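Local coordinates for protein putative amidohydrolase (Unidentified, PDB 3FEQ) that probably acts as a zinc-dependent prolidase of the amidohydrolase superfamily, cleaving dipeptides that end in proline, at residues C[55-60]-C[377-382]; C[347-352]-C[383-388]. One frame throughout, in Å; residues are numbered along the deposited sequence.

Contact 1 of 2, residues C[55-60]-C[377-382]; sequences KTVMPG and LVVLDG
T56 and M58 each pair with the strand that returns through L380 and V378, giving four backbone hydrogen bonds between antiparallel strands 56-59 and 377-380. T56 and L380 form one hydrogen-bonded pair, with T56 N to L380 O at 2.8 Å and L380 N to T56 O at 2.7 Å. M58 and V378 form the next, where V378 N gives a nearly straight bond to M58 O (2.9 Å, 176°). Between these pairs lies the non-hydrogen-bonded pair of V57 and V379, and V57 CA approaches V378 O at 3.4 Å in a CA-H...O contact.

One side-chain hydrogen bond extends the pairing past the strand end: T56 OG1 donates to G382 O at 2.7 Å, from 34° out of the carbonyl plane. With CG2 anti to the backbone N, OG1 lies beside that N (chi1 -62°) and reaches the turn that follows L380.

The apolar contacts divide between the sheet faces. On the face of T56, M58, V378 and L380, the M58 thioether crosses the L380 side chain, SD lying 3.5 Å from L380 CD2, while V378 CG2 covers G60 CA at 3.6 Å. On the other face V57 CB meets V379 CG2 at 4.1 Å.

Strand 11-15 flanks 56-66, and strand 398-403 flanks 377-380, which places the pair inside the sheet. More than 300 residues apart in sequence, the two strands pair next to the point where 56-66 runs on toward the zinc ligands H65 and H67; buried backbone polar groups satisfy one another here, and largely apolar side chains pack on both faces.

Contact 2 of 2, residues C[347-352]-C[383-388]; sequences EALRSA and NPLEDI
L349 reaches from helix 345-351 into the loop of P384, L385 and I388 and makes three of the four apolar contacts between the segments. Its CG stands anti to the carbonyl carbon, beside the backbone N, and chi2 (175°) carries CD1 on, extended, to the proline, while CD2 branches toward I388, 4.3 Å from I388 CD1. CD1 rests on the proline ring, 3.7 Å from P384 CB, and the two side chains cross at about a right angle. The same methyl meets L385 tip to tip, L349 CD1 lying 3.8 Å from L385 CD1.

In this TIM-barrel fold of the amidohydrolase family, helix 345-351 is set against the sheet that includes strands 11-15, 56-66 and 377-380, and the 383-388 loop bridges 377-380 to 398-403. N383 O accepts the backbone N-H groups of both E386 and D387, which bends the loop back and presents P384, L385 and I388 to the helix.

With CG1 anti to the backbone N (chi1 -168°) and a bend at chi2 (57°), I388 brings CD1 to both L349 CD2 and A348 CB, the latter at 4.4 Å. L14 touches both L349 and L385, and I388 packs on R337 and A340 of helix 335-340.

Contacts 1 and 2 are both largely buried, with centres about 11 Å apart; among the touching residues, exposure in contact 1 is confined to its K55, D381 and G382 end, and in contact 2 to L385 and I388. Their second segments are continuous: the chain leaves strand 377-380 and enters the loop of 383-388, while strand 56-59 and helix 345-351 supply the other partners. Contact 1 is strand pairing held by backbone polar groups, whereas contact 2 is wholly apolar and rests on side chains alone. They meet where T56 OG1 packs 3.9 Å from P384 CD and M58 CE lies 4.1 Å from L349 CD2, so the helix packs on the same sheet face as M58.

Contact 1 of 2, residues C[55-60]-C[377-382]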
ATOM      1  N   LYS C  55     -25.509  36.894  48.866  1.00 82.63           N
ATOM      2  CA  LYS C  55     -25.421  36.034  47.692  1.00 73.98           C
ATOM      3  C   LYS C  55     -24.450  34.892  47.924  1.00 68.94           C
ATOM      4  O   LYS C  55     -23.405  35.074  48.547  1.00 69.44           O
ATOM      5  CB  LYS C  55     -25.019  36.845  46.463  1.00 67.49           C
ATOM      6  CG  LYS C  55     -26.210  37.491  45.792  1.00 72.69           C
ATOM      7  CD  LYS C  55     -25.796  38.436  44.697  1.00 75.22           C
ATOM      8  CE  LYS C  55     -25.315  39.749  45.269  1.00 83.59           C
ATOM      9  NZ  LYS C  55     -25.110  40.749  44.193  1.00 86.27           N
ATOM     10  N   THR C  56     -24.813  33.708  47.447  1.00 62.03           N
ATOM     11  CA  THR C  56     -24.021  32.518  47.700  1.00 60.21           C
ATOM     12  C   THR C  56     -22.849  32.427  46.744  1.00 57.97           C
ATOM     13  O   THR C  56     -23.025  32.428  45.537  1.00 55.29           O
ATOM     14  CB  THR C  56     -24.864  31.261  47.575  1.00 60.41           C
ATOM     15  OG1 THR C  56     -25.905  31.299  48.555  1.00 67.52           O
ATOM     16  CG2 THR C  56     -24.012  30.026  47.801  1.00 68.72           C
ATOM     17  N   VAL C  57     -21.646  32.371  47.293  1.00 59.53           N
ATOM     18  CA  VAL C  57     -20.460  32.146  46.476  1.00 60.91           C
ATOM     19  C   VAL C  57     -19.934  30.725  46.684  1.00 59.78           C
ATOM     20  O   VAL C  57     -19.626  30.323  47.810  1.00 56.94           O
ATOM     21  CB  VAL C  57     -19.365  33.232  46.709  1.00 56.58           C
ATOM     22  CG1 VAL C  57     -19.371  33.714  48.136  1.00 66.74           C
ATOM     23  CG2 VAL C  57     -17.987  32.732  46.310  1.00 58.46           C
ATOM     24  N   MET C  58     -19.919  29.948  45.603  1.00 56.08           N
ATOM     25  CA  MET C  58     -19.492  28.549  45.659  1.00 53.15           C
ATOM     26  C   MET C  58     -18.449  28.235  44.589  1.00 51.96           C
ATOM     27  O   MET C  58     -18.197  29.059  43.720  1.00 56.47           O
ATOM     28  CB  MET C  58     -20.695  27.600  45.576  1.00 54.25           C
ATOM     29  CG  MET C  58     -21.549  27.713  44.330  1.00 46.86           C
ATOM     30  SD  MET C  58     -22.912  26.530  44.405  1.00 38.05           S
ATOM     31  CE  MET C  58     -22.033  24.972  44.500  1.00 40.22           C
ATOM     32  N   PRO C  59     -17.811  27.056  44.663  1.00 54.17           N
ATOM     33  CA  PRO C  59     -16.887  26.726  43.579  1.00 50.61           C
ATOM     34  C   PRO C  59     -17.634  26.604  42.259  1.00 50.95           C
ATOM     35  O   PRO C  59     -18.824  26.269  42.241  1.00 56.18           O
ATOM     36  CB  PRO C  59     -16.320  25.357  43.988  1.00 43.86           C
ATOM     37  CG  PRO C  59     -16.647  25.198  45.416  1.00 47.74           C
ATOM     38  CD  PRO C  59     -17.888  25.982  45.670  1.00 51.21           C
ATOM     39  N   GLY C  60     -16.947  26.910  41.166  1.00 47.17           N
ATOM     40  CA  GLY C  60     -17.518  26.753  39.842  1.00 46.66           C
ATOM     41  C   GLY C  60     -17.766  25.289  39.557  1.00 46.36           C
ATOM     42  O   GLY C  60     -17.043  24.427  40.063  1.00 40.56           O
ATOM     43  N   LEU C 377     -14.966  30.352  40.598  1.00 48.61           N
ATOM     44  CA  LEU C 377     -16.074  30.662  41.488  1.00 47.94           C
ATOM     45  C   LEU C 377     -17.338  30.980  40.727  1.00 48.94           C
ATOM     46  O   LEU C 377     -17.303  31.533  39.624  1.00 49.58           O
ATOM     47  CB  LEU C 377     -15.744  31.858  42.382  1.00 54.22           C
ATOM     48  CG  LEU C 377     -14.867  31.677  43.626  1.00 63.45           C
ATOM     49  CD1 LEU C 377     -14.874  30.234  44.135  1.00 57.20           C
ATOM     50  CD2 LEU C 377     -13.449  32.153  43.339  1.00 58.56           C
ATOM     51  N   VAL C 378     -18.460  30.664  41.354  1.00 50.80           N
ATOM     52  CA  VAL C 378     -19.759  31.073  40.870  1.00 50.29           C
ATOM     53  C   VAL C 378     -20.395  31.911  41.960  1.00 50.70           C
ATOM     54  O   VAL C 378     -20.264  31.601  43.143  1.00 46.33           O
ATOM     55  CB  VAL C 378     -20.638  29.853  40.571  1.00 49.54           C
ATOM     56  CG1 VAL C 378     -22.071  30.262  40.396  1.00 54.92           C
ATOM     57  CG2 VAL C 378     -20.155  29.171  39.327  1.00 60.15           C
ATOM     58  N   VAL C 379     -21.028  33.008  41.561  1.00 50.32           N
ATOM     59  CA  VAL C 379     -21.811  33.801  42.483  1.00 47.35           C
ATOM     60  C   VAL C 379     -23.304  33.697  42.197  1.00 49.07           C
ATOM     61  O   VAL C 379     -23.771  33.979  41.098  1.00 46.34           O
ATOM     62  CB  VAL C 379     -21.331  35.249  42.536  1.00 45.43           C
ATOM     63  CG1 VAL C 379     -22.346  36.123  43.241  1.00 49.59           C
ATOM     64  CG2 VAL C 379     -19.997  35.318  43.236  1.00 32.43           C
ATOM     65  N   LEU C 380     -24.042  33.313  43.228  1.00 54.95           N
ATOM     66  CA  LEU C 380     -25.370  32.774  43.086  1.00 59.10           C
ATOM     67  C   LEU C 380     -26.347  33.648  43.863  1.00 62.66           C
ATOM     68  O   LEU C 380     -26.110  33.970  45.023  1.00 65.29           O
ATOM     69  CB  LEU C 380     -25.371  31.367  43.673  1.00 64.14           C
ATOM     70  CG  LEU C 380     -25.810  30.192  42.816  1.00 67.87           C
ATOM     71  CD1 LEU C 380     -25.450  30.437  41.372  1.00 64.45           C
ATOM     72  CD2 LEU C 380     -25.150  28.935  43.335  1.00 63.04           C
ATOM     73  N   ASP C 381     -27.445  34.022  43.218  1.00 63.37           N
ATOM     74  CA  ASP C 381     -28.499  34.821  43.847  1.00 65.09           C
ATOM     75  C   ASP C 381     -29.529  33.923  44.542  1.00 62.54           C
ATOM     76  O   ASP C 381     -30.548  33.550  43.959  1.00 64.50           O
ATOM     77  CB  ASP C 381     -29.184  35.686  42.778  1.00 77.59           C
ATOM     78  CG  ASP C 381     -30.227  36.638  43.353  1.00 88.60           C
ATOM     79  OD1 ASP C 381     -29.907  37.380  44.304  1.00 99.48           O
ATOM     80  OD2 ASP C 381     -31.357  36.677  42.817  1.00 97.08           O
ATOM     81  N   GLY C 382     -29.263  33.577  45.794  1.00 50.59           N
ATOM     82  CA  GLY C 382     -30.137  32.672  46.513  1.00 47.26           C
ATOM     83  C   GLY C 382     -29.325  31.547  47.101  1.00 53.22           C
ATOM     84  O   GLY C 382     -28.111  31.500  46.932  1.00 54.19           O
TER

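Contact 2 of 2, residues C[347-352]-C[383-388]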
ATOM      1  N   GLU C 347     -25.971  16.571  48.270  1.00 55.70           N
ATOM      2  CA  GLU C 347     -25.373  15.573  47.401  1.00 56.77           C
ATOM      3  C   GLU C 347     -25.327  16.016  45.927  1.00 50.40           C
ATOM      4  O   GLU C 347     -24.308  15.860  45.259  1.00 48.94           O
ATOM      5  CB  GLU C 347     -26.087  14.227  47.571  1.00 54.77           C
ATOM      6  CG  GLU C 347     -25.446  13.064  46.828  1.00 67.51           C
ATOM      7  CD  GLU C 347     -23.946  12.944  47.062  1.00 80.32           C
ATOM      8  OE1 GLU C 347     -23.507  13.096  48.226  1.00 82.95           O
ATOM      9  OE2 GLU C 347     -23.212  12.680  46.077  1.00 74.18           O
ATOM     10  N   ALA C 348     -26.411  16.617  45.447  1.00 49.87           N
ATOM     11  CA  ALA C 348     -26.467  17.138  44.080  1.00 46.09           C
ATOM     12  C   ALA C 348     -25.359  18.160  43.822  1.00 48.64           C
ATOM     13  O   ALA C 348     -24.688  18.121  42.793  1.00 47.97           O
ATOM     14  CB  ALA C 348     -27.826  17.739  43.804  1.00 33.36           C
ATOM     15  N   LEU C 349     -25.128  19.033  44.792  1.00 46.28           N
ATOM     16  CA  LEU C 349     -24.069  20.006  44.669  1.00 47.48           C
ATOM     17  C   LEU C 349     -22.683  19.388  44.835  1.00 47.51           C
ATOM     18  O   LEU C 349     -21.707  19.892  44.275  1.00 44.06           O
ATOM     19  CB  LEU C 349     -24.274  21.148  45.661  1.00 51.16           C
ATOM     20  CG  LEU C 349     -25.520  22.023  45.495  1.00 48.63           C
ATOM     21  CD1 LEU C 349     -25.587  23.003  46.646  1.00 57.40           C
ATOM     22  CD2 LEU C 349     -25.532  22.773  44.181  1.00 52.15           C
ATOM     23  N   ARG C 350     -22.592  18.298  45.590  1.00 43.56           N
ATOM     24  CA  ARG C 350     -21.300  17.647  45.805  1.00 46.69           C
ATOM     25  C   ARG C 350     -20.813  16.971  44.536  1.00 46.60           C
ATOM     26  O   ARG C 350     -19.606  16.904  44.280  1.00 50.64           O
ATOM     27  CB  ARG C 350     -21.368  16.616  46.937  1.00 49.79           C
ATOM     28  CG  ARG C 350     -21.046  17.162  48.316  1.00 52.52           C
ATOM     29  CD  ARG C 350     -20.476  16.067  49.217  1.00 71.60           C
ATOM     30  NE  ARG C 350     -20.439  16.476  50.624  1.00 88.59           N
ATOM     31  CZ  ARG C 350     -21.411  16.247  51.511  1.00 86.15           C
ATOM     32  NH1 ARG C 350     -22.508  15.588  51.151  1.00 81.60           N
ATOM     33  NH2 ARG C 350     -21.282  16.666  52.768  1.00 77.36           N
ATOM     34  N   SER C 351     -21.767  16.484  43.747  1.00 46.41           N
ATOM     35  CA  SER C 351     -21.454  15.717  42.551  0.50 46.99           C
ATOM     36  C   SER C 351     -20.744  16.573  41.515  1.00 45.44           C
ATOM     37  O   SER C 351     -19.883  16.082  40.783  1.00 48.80           O
ATOM     38  CB  SER C 351     -22.721  15.113  41.956  0.50 48.33           C
ATOM     39  OG  SER C 351     -23.092  13.948  42.671  0.50 49.13           O
ATOM     40  N   ALA C 352     -21.097  17.855  41.485  1.00 43.93           N
ATOM     41  CA  ALA C 352     -20.556  18.803  40.522  1.00 39.19           C
ATOM     42  C   ALA C 352     -19.374  19.582  41.072  1.00 39.33           C
ATOM     43  O   ALA C 352     -18.862  20.477  40.406  1.00 50.79           O
ATOM     44  CB  ALA C 352     -21.646  19.758  40.053  1.00 37.78           C
ATOM     45  N   ASN C 383     -29.994  30.632  47.785  1.00 56.44           N
ATOM     46  CA  ASN C 383     -29.304  29.578  48.498  1.00 57.64           C
ATOM     47  C   ASN C 383     -29.678  28.200  47.966  1.00 60.45           C
ATOM     48  O   ASN C 383     -30.802  27.739  48.157  1.00 59.14           O
ATOM     49  CB  ASN C 383     -29.597  29.682  49.989  1.00 58.96           C
ATOM     50  CG  ASN C 383     -29.085  28.496  50.756  1.00 69.56           C
ATOM     51  OD1 ASN C 383     -27.916  28.130  50.638  1.00 75.14           O
ATOM     52  ND2 ASN C 383     -29.966  27.856  51.519  1.00 77.06           N
ATOM     53  N   PRO C 384     -28.729  27.536  47.292  1.00 62.94           N
ATOM     54  CA  PRO C 384     -28.965  26.254  46.640  1.00 63.93           C
ATOM     55  C   PRO C 384     -29.230  25.151  47.652  1.00 61.32           C
ATOM     56  O   PRO C 384     -29.951  24.193  47.362  1.00 58.39           O
ATOM     57  CB  PRO C 384     -27.652  25.994  45.893  1.00 60.80           C
ATOM     58  CG  PRO C 384     -26.635  26.758  46.636  1.00 63.71           C
ATOM     59  CD  PRO C 384     -27.340  27.989  47.119  1.00 68.77           C
ATOM     60  N   LEU C 385     -28.691  25.322  48.851  1.00 59.23           N
ATOM     61  CA  LEU C 385     -28.824  24.323  49.889  1.00 60.55           C
ATOM     62  C   LEU C 385     -30.282  24.129  50.294  1.00 64.63           C
ATOM     63  O   LEU C 385     -30.628  23.092  50.844  1.00 72.20           O
ATOM     64  CB  LEU C 385     -27.966  24.700  51.093  1.00 57.55           C
ATOM     65  CG  LEU C 385     -26.911  23.691  51.561  1.00 57.83           C
ATOM     66  CD1 LEU C 385     -26.416  22.863  50.399  1.00 59.26           C
ATOM     67  CD2 LEU C 385     -25.736  24.379  52.256  1.00 47.31           C
ATOM     68  N   GLU C 386     -31.137  25.099  49.971  1.00 66.15           N
ATOM     69  CA  GLU C 386     -32.569  24.985  50.244  1.00 70.63           C
ATOM     70  C   GLU C 386     -33.457  25.027  49.014  1.00 69.04           C
ATOM     71  O   GLU C 386     -34.492  24.370  48.969  1.00 76.40           O
ATOM     72  CB  GLU C 386     -33.015  26.054  51.226  1.00 77.40           C
ATOM     73  CG  GLU C 386     -33.353  25.495  52.590  1.00 96.15           C
ATOM     74  CD  GLU C 386     -32.960  26.434  53.705  1.00113.16           C
ATOM     75  OE1 GLU C 386     -32.139  26.034  54.559  1.00115.78           O
ATOM     76  OE2 GLU C 386     -33.453  27.584  53.711  1.00123.01           O
ATOM     77  N   ASP C 387     -33.084  25.839  48.037  1.00 69.43           N
ATOM     78  CA  ASP C 387     -33.725  25.768  46.733  1.00 73.03           C
ATOM     79  C   ASP C 387     -32.734  25.347  45.649  1.00 72.35           C
ATOM     80  O   ASP C 387     -31.876  26.123  45.236  1.00 67.43           O
ATOM     81  CB  ASP C 387     -34.392  27.095  46.372  1.00 72.48           C
ATOM     82  CG  ASP C 387     -35.095  27.045  45.026  1.00 86.97           C
ATOM     83  OD1 ASP C 387     -35.657  25.978  44.675  1.00 95.39           O
ATOM     84  OD2 ASP C 387     -35.085  28.073  44.316  1.00 90.84           O
ATOM     85  N   ILE C 388     -32.875  24.114  45.176  1.00 69.79           N
ATOM     86  CA  ILE C 388     -31.989  23.593  44.153  1.00 63.91           C
ATOM     87  C   ILE C 388     -32.205  24.309  42.828  1.00 64.95           C
ATOM     88  O   ILE C 388     -31.320  24.327  41.975  1.00 70.40           O
ATOM     89  CB  ILE C 388     -32.168  22.077  43.969  1.00 64.55           C
ATOM     90  CG1 ILE C 388     -31.032  21.501  43.123  1.00 55.80           C
ATOM     91  CG2 ILE C 388     -33.528  21.760  43.353  1.00 62.10           C
ATOM     92  CD1 ILE C 388     -29.660  21.767  43.670  1.00 47.52           C
TER